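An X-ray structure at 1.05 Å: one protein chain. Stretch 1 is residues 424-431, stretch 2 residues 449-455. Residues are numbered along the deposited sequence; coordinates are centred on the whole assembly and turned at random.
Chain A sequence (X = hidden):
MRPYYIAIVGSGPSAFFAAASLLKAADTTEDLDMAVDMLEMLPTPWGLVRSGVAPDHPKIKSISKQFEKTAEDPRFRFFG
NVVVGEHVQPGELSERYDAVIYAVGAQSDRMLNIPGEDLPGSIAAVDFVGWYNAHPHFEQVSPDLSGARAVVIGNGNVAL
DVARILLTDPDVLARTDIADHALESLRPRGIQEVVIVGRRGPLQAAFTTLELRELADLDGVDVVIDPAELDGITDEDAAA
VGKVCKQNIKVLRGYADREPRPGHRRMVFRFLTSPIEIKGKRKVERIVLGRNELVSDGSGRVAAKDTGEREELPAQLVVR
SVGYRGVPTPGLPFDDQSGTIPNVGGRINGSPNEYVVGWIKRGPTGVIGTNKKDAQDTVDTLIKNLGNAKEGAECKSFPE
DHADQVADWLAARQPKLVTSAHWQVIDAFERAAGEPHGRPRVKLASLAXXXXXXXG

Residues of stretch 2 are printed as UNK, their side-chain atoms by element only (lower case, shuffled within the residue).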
# COMPACT_ATOMS: atom_id res chain seq x y z
N GLN A 424 10.14 -16.56 11.05
CA GLN A 424 10.14 -16.27 12.48
C GLN A 424 11.52 -15.88 12.98
O GLN A 424 11.65 -15.09 13.91
CB GLN A 424 9.53 -17.43 13.25
CG GLN A 424 8.03 -17.56 13.01
CD GLN A 424 7.43 -18.81 13.57
OE1 GLN A 424 7.97 -19.43 14.43
NE2 GLN A 424 6.26 -19.16 13.09
N VAL A 425 12.56 -16.43 12.38
CA VAL A 425 13.94 -16.05 12.70
C VAL A 425 14.21 -14.62 12.24
O VAL A 425 14.75 -13.83 13.02
CB VAL A 425 14.95 -17.04 12.07
CG1 VAL A 425 16.37 -16.62 12.36
CG2 VAL A 425 14.70 -18.45 12.59
N ILE A 426 13.87 -14.27 11.01
CA ILE A 426 13.98 -12.89 10.56
C ILE A 426 13.27 -11.95 11.53
O ILE A 426 13.81 -10.94 11.93
CB ILE A 426 13.40 -12.73 9.15
CG1 ILE A 426 14.28 -13.44 8.10
CG2 ILE A 426 13.23 -11.24 8.79
CD1 ILE A 426 13.65 -13.56 6.72
N ASP A 427 12.03 -12.29 11.87
CA ASP A 427 11.22 -11.47 12.75
C ASP A 427 11.92 -11.25 14.10
O ASP A 427 12.01 -10.13 14.60
CB ASP A 427 9.87 -12.13 12.91
CG ASP A 427 8.92 -11.37 13.77
OD1 ASP A 427 8.86 -10.13 13.65
OD2 ASP A 427 8.25 -11.97 14.61
N ALA A 428 12.38 -12.35 14.68
CA ALA A 428 13.06 -12.25 15.95
C ALA A 428 14.31 -11.40 15.86
O ALA A 428 14.60 -10.62 16.77
CB ALA A 428 13.38 -13.64 16.45
N PHE A 429 15.07 -11.57 14.79
CA PHE A 429 16.27 -10.78 14.59
C PHE A 429 15.95 -9.30 14.55
O PHE A 429 16.60 -8.49 15.20
CB PHE A 429 16.92 -11.24 13.29
CG PHE A 429 18.27 -10.65 13.01
CD1 PHE A 429 19.44 -11.38 13.24
CD2 PHE A 429 18.40 -9.38 12.46
CE1 PHE A 429 20.67 -10.87 12.94
CE2 PHE A 429 19.63 -8.87 12.19
CZ PHE A 429 20.76 -9.61 12.43
N GLU A 430 14.94 -8.93 13.77
CA GLU A 430 14.59 -7.54 13.61
C GLU A 430 14.10 -6.93 14.91
O GLU A 430 14.48 -5.84 15.28
CB GLU A 430 13.54 -7.40 12.50
CG GLU A 430 14.04 -7.74 11.11
CD GLU A 430 12.99 -7.46 10.05
OE1 GLU A 430 11.78 -7.48 10.39
OE2 GLU A 430 13.37 -7.21 8.88
N ARG A 431 13.24 -7.65 15.61
CA ARG A 431 12.72 -7.14 16.87
C ARG A 431 13.82 -6.97 17.90
O ARG A 431 13.87 -5.97 18.60
CB ARG A 431 11.57 -7.99 17.40
CG ARG A 431 10.27 -7.82 16.65
CD ARG A 431 9.09 -8.59 17.22
NE ARG A 431 9.17 -9.99 16.87
CZ ARG A 431 9.63 -10.97 17.65
NH1 ARG A 431 10.05 -10.74 18.89
NH2 ARG A 431 9.67 -12.18 17.15
N UNK A 449 20.36 -9.29 2.87
CA UNK A 449 20.42 -9.34 4.34
C UNK A 449 19.28 -10.15 4.92
O UNK A 449 19.46 -10.84 5.90
o UNK A 449 21.55 -4.95 5.85
o UNK A 449 20.37 -5.02 4.05
c UNK A 449 21.60 -7.04 4.60
c UNK A 449 21.17 -5.57 4.83
c UNK A 449 20.43 -7.96 4.94
N UNK A 450 18.10 -10.06 4.31
CA UNK A 450 17.00 -10.91 4.73
C UNK A 450 17.34 -12.38 4.60
O UNK A 450 17.04 -13.17 5.50
c UNK A 450 14.25 -9.46 5.62
c UNK A 450 15.06 -9.27 4.32
c UNK A 450 15.72 -10.59 3.92
c UNK A 450 14.19 -8.74 3.20
N UNK A 451 17.92 -12.74 3.47
CA UNK A 451 18.25 -14.14 3.25
C UNK A 451 19.43 -14.62 4.07
O UNK A 451 19.50 -15.80 4.44
c UNK A 451 18.48 -14.39 1.76
c UNK A 451 17.64 -14.58 -0.56
c UNK A 451 17.26 -14.19 0.87
c UNK A 451 16.04 -14.97 1.30
N UNK A 452 20.35 -13.73 4.41
CA UNK A 452 21.47 -14.10 5.28
C UNK A 452 20.92 -14.64 6.59
O UNK A 452 21.44 -15.60 7.14
c UNK A 452 24.29 -11.76 6.62
c UNK A 452 26.21 -10.85 7.78
c UNK A 452 22.36 -12.88 5.52
n UNK A 452 27.30 -11.02 8.50
c UNK A 452 23.54 -13.05 6.47
n UNK A 452 25.49 -11.88 7.40
n UNK A 452 25.82 -9.63 7.47
N UNK A 453 19.85 -14.02 7.07
CA UNK A 453 19.27 -14.39 8.35
C UNK A 453 18.21 -15.47 8.19
O UNK A 453 18.13 -16.38 8.99
c UNK A 453 21.08 -12.60 9.92
c UNK A 453 19.80 -12.09 9.29
c UNK A 453 18.70 -13.12 9.06
c UNK A 453 17.98 -13.52 10.35
N UNK A 454 17.42 -15.40 7.14
CA UNK A 454 16.28 -16.28 6.95
C UNK A 454 16.63 -17.66 6.47
O UNK A 454 15.96 -18.62 6.84
N UNK A 455 17.71 -17.85 5.76
CA UNK A 455 18.00 -19.17 5.23
C UNK A 455 18.93 -19.90 6.13
O UNK A 455 19.07 -21.15 5.97
c UNK A 455 18.78 -18.23 1.57
c UNK A 455 18.70 -19.03 3.90
c UNK A 455 16.67 -19.06 2.47
c UNK A 455 17.93 -18.33 2.80

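Position 449 carries five side-chain atoms, three carbons in a row with two oxygens on the third. A carboxylate at the end of a two-carbon spacer is glutamate, Glu449. Its side chain lies out of reach of stretch 1.

Position 450 has four carbons, forked at the second, with no heteroatom. Its CA-to-CB bond points sideways, but one fork tip comes within 3.8 Å of Ile426 CG2 and 4.1 Å of Glu430 OE2. The fork beyond CB identifies Leu450, and the tip is CD2. Its backbone O also lies 3.6 Å from Ile426 CD1.

Position 451 again shows four carbons forked at the second, hence Leu451. Its CA-to-CB bond points away from stretch 1, and the side chain makes no contact with it.

Position 452 shows three carbons, a nitrogen, then a carbon bearing two more nitrogens. That guanidinium defines Arg452. The chain is extended, with chi1 to chi3 all t, and makes no contact with stretch 1.

Position 453 has four carbons forked at the first, one arm two carbons long. Branching at CB with unequal arms gives Ile453, with chi1 and chi2 both m. CA-to-CB points toward stretch 1, and this residue has the largest area covered by it, 99 Å². The short arm, CG2, lies 4.0 Å from Val425 CG1 and 4.1 Å from Ile426 CA. On the long arm, CD1 reaches Phe429 CE1 at 3.5 Å, while CG1 sits 4.0 Å from the Phe429 ring centroid and 10° off the ring normal, a CH-pi contact over the face.

Position 454 has no side-chain atoms, so it is Gly454. Its CA lies 3.7 Å from Ile426 CG1, and an ideal CB would fall 2.8 Å from Ile426 CD1, a clash. The CA atoms of Ile426 and Gly454, 5.5 Å apart, are the nearest CA pair across the stretches.

Position 455 has four carbons forked at the second, Leu455. Its CA-to-CB bond points away, and it makes no contact with stretch 1.

The two helices cross at 111°, their axes 8.8 Å apart at closest approach, and bury 329 Å² in total. No hydrogen bond spans them; the contact is mainly apolar packing. Ile426 runs its side chain beside bare Gly454 toward Leu450, while Ile453 meets Val425, Ile426 and Phe429, residues one and three apart on their helix. Asp427, whose CA-to-CB bond points away, instead forms a salt bridge within its own helix, OD2 lying 2.9 Å from Arg431 NH2.

Stretch 2, residues 449-455: ELLRIGL
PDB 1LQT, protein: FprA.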